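Local coordinates for protein alanine racemase (Oenococcus oeni PSU-1, PDB 3HUR) that belongs to the alanine racemase family, whose chains pair an N-terminal TIM-barrel domain with a C-terminal domain rich in beta strands, at residues A[8-13]-A[368-373]; A[71-76]-A[101-106]; A[347-352]-A[360-365]. One frame throughout, in Å; residues are numbered along the deposited sequence.

Contact 1 joins strands from near the two ends of the chain and encloses contacts 2 and 3 along the sequence. Contact 3, the hairpin 347-352/360-365, touches it directly: Arg372 NH2 lies 3.7 Å from Thr364 OG1, and strand 357-364 leads on to strand 372-375. Contact 2 belongs to the barrel domain and stands apart, its nearest atoms about 12 Å from contact 1 and about 11 Å from contact 3. All three meet the second subunit, where Lys371 of contact 1 forms salt bridges with Glu71 and Glu74 of the contact 2 helix of that neighbouring chain. Two sulfate ions, probably from the crystallisation liquor, bind Arg8 and Arg369 in contact 1.

Contact 1: A[8-13]-A[368-373]; sequences RPTWVS and PRIKRI. With SO4 (sulfate ion), chain C; SO4 (sulfate ion), chain D.
Arg8 lies against Lys371 just before strands 10-15 and 372-375 pair in parallel, a join that brings the start of the chain into the mixed beta sheet beside its last strand. Its guanidinium carries Lys371 CD over one face, 3.4 Å above the plane and offset toward the rim. Arg8 NH1 and NH2 grip two oxygens of a sulfate ion, the bond from Arg8 NH1 to sulfate O3 being the shorter at 2.8 Å. Such close positive groups are probably tolerated because acids of the second subunit compensate them: Asp70 of that subunit pairs with Arg8, and its Glu71 and Glu74 with Lys371.

Thr10 meets Ile370 at about a right angle, OG1 touching the CG2 methyl at 3.6 Å. Ile370 has CG1 between its backbone N and carbonyl carbon (chi1 77°), and its CD1 ends against the backbone of Trp11. The indole of Trp11 packs on Ile373, CD1 meeting CG1 at 3.6 Å as the two side chains cross obliquely.

Val12 pairs with Arg372 and carries both of the backbone bonds between the two segments. Its N donates to Lys371 O at 3.0 Å and its O accepts from Ile373 N, so one residue spans the carbonyl before Arg372 and the amide after it, as a parallel bridge requires. Trp11 and Ser13 turn their backbone bonds to strand 251-263 instead. The Val12 side chain runs beside that of Arg372, with CG2 over one face of the guanidinium, 3.5 Å from NH1. That group is fixed by carbonyls: NH1 donates to Ile370 O and Ala367 O, NH2 to Leu366 O and Gly45 O. Ser13 pairs with Ile373, whose backbone also bonds to Val14, and a CA-H...O contact adds to the ladder, Ser13 CA lying 3.4 Å from Ile373 O.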
loop_
_atom_site.group_PDB
_atom_site.type_symbol
_atom_site.label_atom_id
_atom_site.label_comp_id
_atom_site.label_asym_id
_atom_site.label_seq_id
_atom_site.Cartn_x
_atom_site.Cartn_y
_atom_site.Cartn_z
ATOM N N ARG A 8 -16.783 -13.451 13.784
ATOM C CA ARG A 8 -16.350 -12.084 14.187
ATOM C C ARG A 8 -14.981 -12.151 14.923
ATOM O O ARG A 8 -14.928 -12.061 16.158
ATOM C CB ARG A 8 -17.430 -11.495 15.120
ATOM C CG ARG A 8 -17.124 -10.147 15.761
ATOM C CD ARG A 8 -17.830 -9.019 15.086
ATOM N NE ARG A 8 -19.292 -9.153 15.035
ATOM C CZ ARG A 8 -20.032 -8.809 13.978
ATOM N NH1 ARG A 8 -21.356 -8.963 14.006
ATOM N NH2 ARG A 8 -19.458 -8.321 12.870
ATOM N N PRO A 9 -13.905 -12.374 14.166
ATOM C CA PRO A 9 -12.593 -12.696 14.718
ATOM C C PRO A 9 -11.884 -11.501 15.260
ATOM O O PRO A 9 -10.997 -11.631 16.138
ATOM C CB PRO A 9 -11.817 -13.231 13.527
ATOM C CG PRO A 9 -12.569 -12.768 12.282
ATOM C CD PRO A 9 -14.003 -12.654 12.730
ATOM N N THR A 10 -12.248 -10.327 14.750
ATOM C CA THR A 10 -11.692 -9.130 15.284
ATOM C C THR A 10 -12.789 -8.083 15.377
ATOM O O THR A 10 -13.775 -8.165 14.669
ATOM C CB THR A 10 -10.571 -8.628 14.383
ATOM O OG1 THR A 10 -11.077 -8.398 13.051
ATOM C CG2 THR A 10 -9.437 -9.589 14.347
ATOM N N TRP A 11 -12.617 -7.100 16.244
ATOM C CA TRP A 11 -13.569 -6.021 16.375
ATOM C C TRP A 11 -12.978 -4.835 17.176
ATOM O O TRP A 11 -11.939 -4.975 17.829
ATOM C CB TRP A 11 -14.838 -6.542 17.047
ATOM C CG TRP A 11 -14.654 -7.025 18.432
ATOM C CD1 TRP A 11 -14.791 -6.304 19.574
ATOM C CD2 TRP A 11 -14.314 -8.364 18.839
ATOM N NE1 TRP A 11 -14.526 -7.105 20.680
ATOM C CE2 TRP A 11 -14.227 -8.368 20.247
ATOM C CE3 TRP A 11 -14.068 -9.559 18.145
ATOM C CZ2 TRP A 11 -13.940 -9.502 20.960
ATOM C CZ3 TRP A 11 -13.750 -10.670 18.859
ATOM C CH2 TRP A 11 -13.698 -10.648 20.253
ATOM N N VAL A 12 -13.635 -3.680 17.102
ATOM C CA VAL A 12 -13.279 -2.481 17.892
ATOM C C VAL A 12 -14.263 -2.401 18.994
ATOM O O VAL A 12 -15.449 -2.299 18.746
ATOM C CB VAL A 12 -13.437 -1.141 17.151
ATOM C CG1 VAL A 12 -13.069 0.035 18.097
ATOM C CG2 VAL A 12 -12.586 -1.114 15.911
ATOM N N SER A 13 -13.746 -2.434 20.213
ATOM C CA SER A 13 -14.545 -2.459 21.409
ATOM C C SER A 13 -14.563 -1.021 21.955
ATOM O O SER A 13 -13.517 -0.443 22.197
ATOM C CB SER A 13 -13.886 -3.414 22.400
ATOM O OG SER A 13 -14.564 -3.342 23.620
ATOM N N PRO A 368 -11.333 0.305 9.619
ATOM C CA PRO A 368 -12.627 0.664 9.069
ATOM C C PRO A 368 -13.505 -0.513 8.637
ATOM O O PRO A 368 -14.742 -0.341 8.521
ATOM C CB PRO A 368 -12.297 1.548 7.875
ATOM C CG PRO A 368 -10.910 1.242 7.516
ATOM C CD PRO A 368 -10.211 0.595 8.712
ATOM N N ARG A 369 -12.916 -1.686 8.444
ATOM C CA ARG A 369 -13.662 -2.788 7.907
ATOM C C ARG A 369 -14.198 -3.724 8.947
ATOM O O ARG A 369 -14.912 -4.652 8.577
ATOM C CB ARG A 369 -12.821 -3.538 6.884
ATOM C CG ARG A 369 -12.692 -2.730 5.568
ATOM C CD ARG A 369 -11.800 -3.379 4.541
ATOM N NE ARG A 369 -10.529 -3.800 5.096
ATOM C CZ ARG A 369 -9.866 -4.901 4.731
ATOM N NH1 ARG A 369 -10.349 -5.716 3.787
ATOM N NH2 ARG A 369 -8.703 -5.193 5.316
ATOM N N ILE A 370 -13.910 -3.480 10.240
ATOM C CA ILE A 370 -14.433 -4.322 11.333
ATOM C C ILE A 370 -15.526 -3.620 12.194
ATOM O O ILE A 370 -15.634 -2.414 12.222
ATOM C CB ILE A 370 -13.289 -4.906 12.234
ATOM C CG1 ILE A 370 -12.736 -3.880 13.203
ATOM C CG2 ILE A 370 -12.158 -5.434 11.401
ATOM C CD1 ILE A 370 -11.513 -4.408 14.011
ATOM N N LYS A 371 -16.330 -4.410 12.889
ATOM C CA LYS A 371 -17.513 -3.931 13.523
ATOM C C LYS A 371 -17.163 -3.267 14.837
ATOM O O LYS A 371 -16.200 -3.648 15.503
ATOM C CB LYS A 371 -18.462 -5.102 13.783
ATOM C CG LYS A 371 -19.764 -4.718 14.490
ATOM C CD LYS A 371 -20.974 -5.113 13.680
ATOM C CE LYS A 371 -22.294 -4.822 14.415
ATOM N NZ LYS A 371 -23.400 -4.846 13.401
ATOM N N ARG A 372 -17.980 -2.306 15.218
ATOM C CA ARG A 372 -17.873 -1.692 16.500
ATOM C C ARG A 372 -18.776 -2.452 17.471
ATOM O O ARG A 372 -19.949 -2.604 17.194
ATOM C CB ARG A 372 -18.280 -0.219 16.400
ATOM C CG ARG A 372 -17.163 0.702 15.997
ATOM C CD ARG A 372 -16.500 0.347 14.705
ATOM N NE ARG A 372 -15.545 1.392 14.357
ATOM C CZ ARG A 372 -14.447 1.261 13.603
ATOM N NH1 ARG A 372 -14.110 0.131 13.026
ATOM N NH2 ARG A 372 -13.679 2.317 13.411
ATOM N N ILE A 373 -18.199 -2.924 18.587
ATOM C CA ILE A 373 -18.911 -3.573 19.664
ATOM C C ILE A 373 -18.930 -2.661 20.920
ATOM O O ILE A 373 -17.909 -2.102 21.308
ATOM C CB ILE A 373 -18.223 -4.920 20.001
ATOM C CG1 ILE A 373 -18.237 -5.863 18.756
ATOM C CG2 ILE A 373 -18.872 -5.624 21.210
ATOM C CD1 ILE A 373 -19.579 -6.020 18.034
HETATM S S SO4 C . -8.131 -2.506 7.368
HETATM O O1 SO4 C . -7.445 -3.800 7.187
HETATM O O2 SO4 C . -8.209 -2.042 5.974
HETATM O O3 SO4 C . -9.435 -2.685 8.132
HETATM O O4 SO4 C . -7.295 -1.613 8.186
HETATM S S SO4 D . -22.670 -8.709 10.533
HETATM O O1 SO4 D . -21.348 -8.205 10.204
HETATM O O2 SO4 D . -22.801 -10.194 10.461
HETATM O O3 SO4 D . -22.926 -8.160 11.864
HETATM O O4 SO4 D . -23.587 -8.095 9.560
#

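Contact 2: A[71-76]-A[101-106]; sequences EALELR and HDIVIT
Arg76 reaches His101 and Asp102 through a bent chain: CG is anti to its own carbonyl carbon (chi1 -73°), the chain folds at chi2 (-68°), and NE then lies anti to CB (chi3 180°). NE donates to His101 O at 2.6 Å, the oxygen standing somewhat out of the guanidinium plane. NH2 bonds to Asp102 O at 3.0 Å; this oxygen is in the plane of the guanidinium, although the nitrogen sits above the plane of the carbonyl. A weak bond from NH2 to His101 O completes the grip, so two successive peptide oxygens are held by one edge of the group. The Asp102 carboxylate adds only a long salt bridge, OD2 lying 3.9 Å from Arg76 NH2 and well out of the guanidinium plane.

These carbonyls belong to the end of helix 95-100, where Asp102, with positive phi, is the C-prime residue of a Schellman motif and Ile103 N bonds to Phe98 O. The arginine thus ties one helix to the terminus of another.

Leu73 approaches the His101 ring at about a right angle and makes a CH-pi contact, CD2 standing over the face 4.0 Å from the centroid and toward its CD2 side. Deeper in, Ile103 CD1 presses on Ala72 CB at 3.5 Å.

Within the TIM-barrel domain, helix 69-77 packs here on strand 103-107 and on its neighbour 84-86, whose Val86 touches both Ala72 and Ile103. The loop between helix 69-77 and strand 84-86 holds the remaining arginine nitrogen, NH1, through Leu80 O and Leu82 O, while strand 123-128 flanks strand 103-107 across from strand 84-86.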
loop_
_atom_site.group_PDB
_atom_site.type_symbol
_atom_site.label_atom_id
_atom_site.label_comp_id
_atom_site.label_asym_id
_atom_site.label_seq_id
_atom_site.Cartn_x
_atom_site.Cartn_y
_atom_site.Cartn_z
ATOM N N GLU A 71 -27.201 13.123 9.178
ATOM C CA GLU A 71 -26.898 12.610 10.532
ATOM C C GLU A 71 -27.822 13.136 11.643
ATOM O O GLU A 71 -28.097 12.430 12.624
ATOM C CB GLU A 71 -25.447 12.883 10.923
ATOM C CG GLU A 71 -24.937 12.068 12.111
ATOM C CD GLU A 71 -24.909 10.540 11.834
ATOM O OE1 GLU A 71 -25.012 10.110 10.645
ATOM O OE2 GLU A 71 -24.822 9.759 12.818
ATOM N N ALA A 72 -28.263 14.393 11.523
ATOM C CA ALA A 72 -29.234 14.970 12.509
ATOM C C ALA A 72 -30.523 14.175 12.442
ATOM O O ALA A 72 -30.961 13.659 13.424
ATOM C CB ALA A 72 -29.484 16.415 12.239
ATOM N N LEU A 73 -31.047 14.018 11.236
ATOM C CA LEU A 73 -32.277 13.258 10.982
ATOM C C LEU A 73 -32.212 11.818 11.499
ATOM O O LEU A 73 -33.133 11.379 12.154
ATOM C CB LEU A 73 -32.646 13.320 9.488
ATOM C CG LEU A 73 -32.906 14.767 8.980
ATOM C CD1 LEU A 73 -33.521 14.843 7.591
ATOM C CD2 LEU A 73 -33.770 15.548 9.912
ATOM N N GLU A 74 -31.095 11.127 11.283
ATOM C CA GLU A 74 -30.909 9.794 11.811
ATOM C C GLU A 74 -30.882 9.747 13.305
ATOM O O GLU A 74 -31.380 8.827 13.913
ATOM C CB GLU A 74 -29.559 9.206 11.355
ATOM C CG GLU A 74 -29.431 8.670 9.919
ATOM C CD GLU A 74 -27.968 8.209 9.617
ATOM O OE1 GLU A 74 -27.530 7.068 10.004
ATOM O OE2 GLU A 74 -27.256 9.031 9.032
ATOM N N LEU A 75 -30.164 10.660 13.914
ATOM C CA LEU A 75 -30.159 10.757 15.356
ATOM C C LEU A 75 -31.620 10.935 15.856
ATOM O O LEU A 75 -32.032 10.319 16.842
ATOM C CB LEU A 75 -29.246 11.915 15.789
ATOM C CG LEU A 75 -27.703 11.726 15.743
ATOM C CD1 LEU A 75 -26.952 13.069 15.884
ATOM C CD2 LEU A 75 -27.265 10.798 16.886
ATOM N N ARG A 76 -32.415 11.735 15.149
ATOM C CA ARG A 76 -33.805 11.987 15.579
ATOM C C ARG A 76 -34.615 10.712 15.515
ATOM O O ARG A 76 -35.287 10.363 16.469
ATOM C CB ARG A 76 -34.483 13.084 14.740
ATOM C CG ARG A 76 -33.989 14.464 15.038
ATOM C CD ARG A 76 -34.403 14.892 16.446
ATOM N NE ARG A 76 -33.939 16.252 16.763
ATOM C CZ ARG A 76 -33.404 16.589 17.917
ATOM N NH1 ARG A 76 -33.248 15.691 18.863
ATOM N NH2 ARG A 76 -32.979 17.812 18.131
ATOM N N HIS A 101 -37.571 19.519 13.445
ATOM C CA HIS A 101 -36.732 18.534 14.129
ATOM C C HIS A 101 -35.797 19.144 15.184
ATOM O O HIS A 101 -34.893 18.445 15.690
ATOM C CB HIS A 101 -35.912 17.756 13.087
ATOM C CG HIS A 101 -36.748 16.962 12.137
ATOM N ND1 HIS A 101 -37.390 15.797 12.508
ATOM C CD2 HIS A 101 -37.014 17.144 10.821
ATOM C CE1 HIS A 101 -38.029 15.307 11.459
ATOM N NE2 HIS A 101 -37.817 16.106 10.424
ATOM N N ASP A 102 -36.008 20.436 15.487
ATOM C CA ASP A 102 -35.277 21.156 16.536
ATOM C C ASP A 102 -33.773 21.097 16.293
ATOM O O ASP A 102 -32.996 20.615 17.150
ATOM C CB ASP A 102 -35.577 20.554 17.903
ATOM C CG ASP A 102 -34.923 21.340 19.034
ATOM O OD1 ASP A 102 -34.809 22.590 18.855
ATOM O OD2 ASP A 102 -34.533 20.741 20.098
ATOM N N ILE A 103 -33.376 21.538 15.105
ATOM C CA ILE A 103 -31.993 21.542 14.721
ATOM C C ILE A 103 -31.483 22.959 14.671
ATOM O O ILE A 103 -32.072 23.810 13.991
ATOM C CB ILE A 103 -31.797 20.911 13.314
ATOM C CG1 ILE A 103 -32.230 19.438 13.337
ATOM C CG2 ILE A 103 -30.351 21.080 12.840
ATOM C CD1 ILE A 103 -32.035 18.740 12.017
ATOM N N VAL A 104 -30.386 23.203 15.383
ATOM C CA VAL A 104 -29.736 24.485 15.352
ATOM C C VAL A 104 -28.927 24.599 14.088
ATOM O O VAL A 104 -28.266 23.665 13.714
ATOM C CB VAL A 104 -28.762 24.638 16.533
ATOM C CG1 VAL A 104 -27.984 25.963 16.425
ATOM C CG2 VAL A 104 -29.489 24.519 17.850
ATOM N N ILE A 105 -28.929 25.762 13.451
ATOM C CA ILE A 105 -28.086 26.004 12.278
ATOM C C ILE A 105 -27.197 27.241 12.485
ATOM O O ILE A 105 -27.446 28.055 13.372
ATOM C CB ILE A 105 -28.901 26.113 10.977
ATOM C CG1 ILE A 105 -29.744 27.391 10.920
ATOM C CG2 ILE A 105 -29.811 24.864 10.791
ATOM C CD1 ILE A 105 -30.463 27.537 9.598
ATOM N N THR A 106 -26.124 27.321 11.697
ATOM C CA THR A 106 -25.168 28.403 11.753
ATOM C C THR A 106 -25.634 29.545 10.841
ATOM O O THR A 106 -26.181 29.309 9.771
ATOM C CB THR A 106 -23.742 27.949 11.354
ATOM O OG1 THR A 106 -23.033 27.464 12.499
ATOM C CG2 THR A 106 -22.955 29.082 10.802
#

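Contact 3: A[347-352]-A[360-365]; sequences TVEEVA and DEIQTT
Strands 347-352 and 360-364 run antiparallel, their directions 160° apart, as the two arms of a beta hairpin that forms a two-stranded sheet of its own within the chain. Val348 with Gln363 and Glu350 with Glu361 are the hydrogen-bonded pairs, giving four backbone bonds such as Glu361 N to Glu350 O at 2.8 Å. Between and beside them, Glu349 with Ile362 and Val351 with Asp360 form non-hydrogen-bonded pairs.

On the face of these last four residues, Glu349 leaves the backbone with CG anti to N (chi1 -177°) and runs extended across the neighbouring strand. Its OE2 comes within 2.5 Å of Asp360 OD1, while its CD lies 3.7 Å from Ile362 CG1. Ile362 turns its CG2 methyl to Thr347 CB and also packs on Ala41, placing this face of the hairpin against helix 41-45.

A second pair of acids occupies the opposite face. Glu350 and Glu361 lie side by side and point the same way, with nearly coplanar carboxylates whose OE1 atoms are 2.9 Å apart; such proximity would be expected to raise the pKa of at least one of them. On the same face as these acids, Val348 CG1 meets Thr365 CG2 at 3.6 Å, the side chains crossing at about a right angle. The second subunit covers this region: its Asn291 ND2 bonds to Glu350 OE2, and its Pro9 packs on Glu361. A water accepts a bond from Gln363 NE2 at 3.0 Å and donates a weak one to Glu350 OE1, the water oxygen lying 3.5 Å from that atom.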
loop_
_atom_site.group_PDB
_atom_site.type_symbol
_atom_site.label_atom_id
_atom_site.label_comp_id
_atom_site.label_asym_id
_atom_site.label_seq_id
_atom_site.Cartn_x
_atom_site.Cartn_y
_atom_site.Cartn_z
ATOM N N THR A 347 -8.806 9.503 13.512
ATOM C CA THR A 347 -9.401 10.183 12.345
ATOM C C THR A 347 -8.385 11.028 11.653
ATOM O O THR A 347 -7.418 11.439 12.256
ATOM C CB THR A 347 -10.558 11.117 12.739
ATOM O OG1 THR A 347 -10.197 11.814 13.919
ATOM C CG2 THR A 347 -11.834 10.366 13.034
ATOM N N VAL A 348 -8.633 11.296 10.378
ATOM C CA VAL A 348 -7.855 12.205 9.574
ATOM C C VAL A 348 -8.863 13.185 8.966
ATOM O O VAL A 348 -9.946 12.794 8.586
ATOM C CB VAL A 348 -7.020 11.478 8.442
ATOM C CG1 VAL A 348 -7.929 10.631 7.509
ATOM C CG2 VAL A 348 -6.194 12.470 7.568
ATOM N N GLU A 349 -8.472 14.448 8.870
ATOM C CA GLU A 349 -9.255 15.503 8.251
ATOM C C GLU A 349 -8.572 16.116 7.026
ATOM O O GLU A 349 -7.395 16.362 7.043
ATOM C CB GLU A 349 -9.450 16.610 9.275
ATOM C CG GLU A 349 -10.314 17.781 8.800
ATOM C CD GLU A 349 -10.991 18.471 9.964
ATOM O OE1 GLU A 349 -10.491 18.298 11.102
ATOM O OE2 GLU A 349 -12.027 19.129 9.759
ATOM N N GLU A 350 -9.352 16.428 6.006
ATOM C CA GLU A 350 -8.876 16.950 4.732
ATOM C C GLU A 350 -9.795 18.143 4.431
ATOM O O GLU A 350 -11.000 17.975 4.434
ATOM C CB GLU A 350 -9.049 15.814 3.696
ATOM C CG GLU A 350 -8.722 16.064 2.174
ATOM C CD GLU A 350 -8.672 14.705 1.325
ATOM O OE1 GLU A 350 -9.573 13.827 1.468
ATOM O OE2 GLU A 350 -7.713 14.495 0.517
ATOM N N VAL A 351 -9.248 19.350 4.258
ATOM C CA VAL A 351 -10.036 20.512 3.814
ATOM C C VAL A 351 -9.560 21.098 2.458
ATOM O O VAL A 351 -8.407 21.047 2.120
ATOM C CB VAL A 351 -10.091 21.641 4.884
ATOM C CG1 VAL A 351 -10.107 21.056 6.326
ATOM C CG2 VAL A 351 -8.933 22.528 4.720
ATOM N N ALA A 352 -10.467 21.650 1.685
ATOM C CA ALA A 352 -10.090 22.243 0.422
ATOM C C ALA A 352 -10.907 23.489 0.272
ATOM O O ALA A 352 -12.066 23.509 0.634
ATOM C CB ALA A 352 -10.360 21.314 -0.708
ATOM N N ASP A 360 -14.769 20.000 3.723
ATOM C CA ASP A 360 -14.204 19.580 5.009
ATOM C C ASP A 360 -14.534 18.098 5.316
ATOM O O ASP A 360 -15.524 17.814 5.952
ATOM C CB ASP A 360 -14.727 20.468 6.157
ATOM C CG ASP A 360 -13.920 20.300 7.460
ATOM O OD1 ASP A 360 -13.346 19.228 7.689
ATOM O OD2 ASP A 360 -13.841 21.246 8.289
ATOM N N GLU A 361 -13.667 17.169 4.917
ATOM C CA GLU A 361 -13.898 15.711 5.090
ATOM C C GLU A 361 -13.153 15.047 6.246
ATOM O O GLU A 361 -11.950 14.964 6.202
ATOM C CB GLU A 361 -13.441 15.002 3.827
ATOM C CG GLU A 361 -13.914 13.533 3.762
ATOM C CD GLU A 361 -13.434 12.802 2.523
ATOM O OE1 GLU A 361 -12.365 13.209 1.972
ATOM O OE2 GLU A 361 -14.132 11.812 2.120
ATOM N N ILE A 362 -13.851 14.541 7.254
ATOM C CA ILE A 362 -13.200 13.743 8.280
ATOM C C ILE A 362 -13.527 12.280 8.027
ATOM O O ILE A 362 -14.644 11.970 7.606
ATOM C CB ILE A 362 -13.616 14.147 9.689
ATOM C CG1 ILE A 362 -13.308 15.625 9.902
ATOM C CG2 ILE A 362 -12.834 13.379 10.684
ATOM C CD1 ILE A 362 -13.565 16.172 11.336
ATOM N N GLN A 363 -12.544 11.402 8.285
ATOM C CA GLN A 363 -12.647 9.977 8.035
ATOM C C GLN A 363 -11.908 9.164 9.074
ATOM O O GLN A 363 -10.898 9.614 9.574
ATOM C CB GLN A 363 -12.064 9.640 6.680
ATOM C CG GLN A 363 -12.983 9.896 5.550
ATOM C CD GLN A 363 -12.374 9.498 4.210
ATOM O OE1 GLN A 363 -12.931 8.671 3.482
ATOM N NE2 GLN A 363 -11.240 10.067 3.889
ATOM N N THR A 364 -12.414 7.964 9.379
ATOM C CA THR A 364 -11.748 7.069 10.326
ATOM C C THR A 364 -10.459 6.525 9.730
ATOM O O THR A 364 -10.303 6.448 8.504
ATOM C CB THR A 364 -12.612 5.858 10.755
ATOM O OG1 THR A 364 -11.947 5.179 11.834
ATOM C CG2 THR A 364 -12.791 4.896 9.624
ATOM N N THR A 365 -9.517 6.263 10.614
ATOM C CA THR A 365 -8.254 5.628 10.283
ATOM C C THR A 365 -8.068 4.427 11.222
ATOM O O THR A 365 -6.949 3.929 11.342
ATOM C CB THR A 365 -7.025 6.606 10.502
ATOM O OG1 THR A 365 -6.969 6.955 11.893
ATOM C CG2 THR A 365 -7.138 7.856 9.650
HETATM O O HOH W 1 -10.020 10.386 1.213
#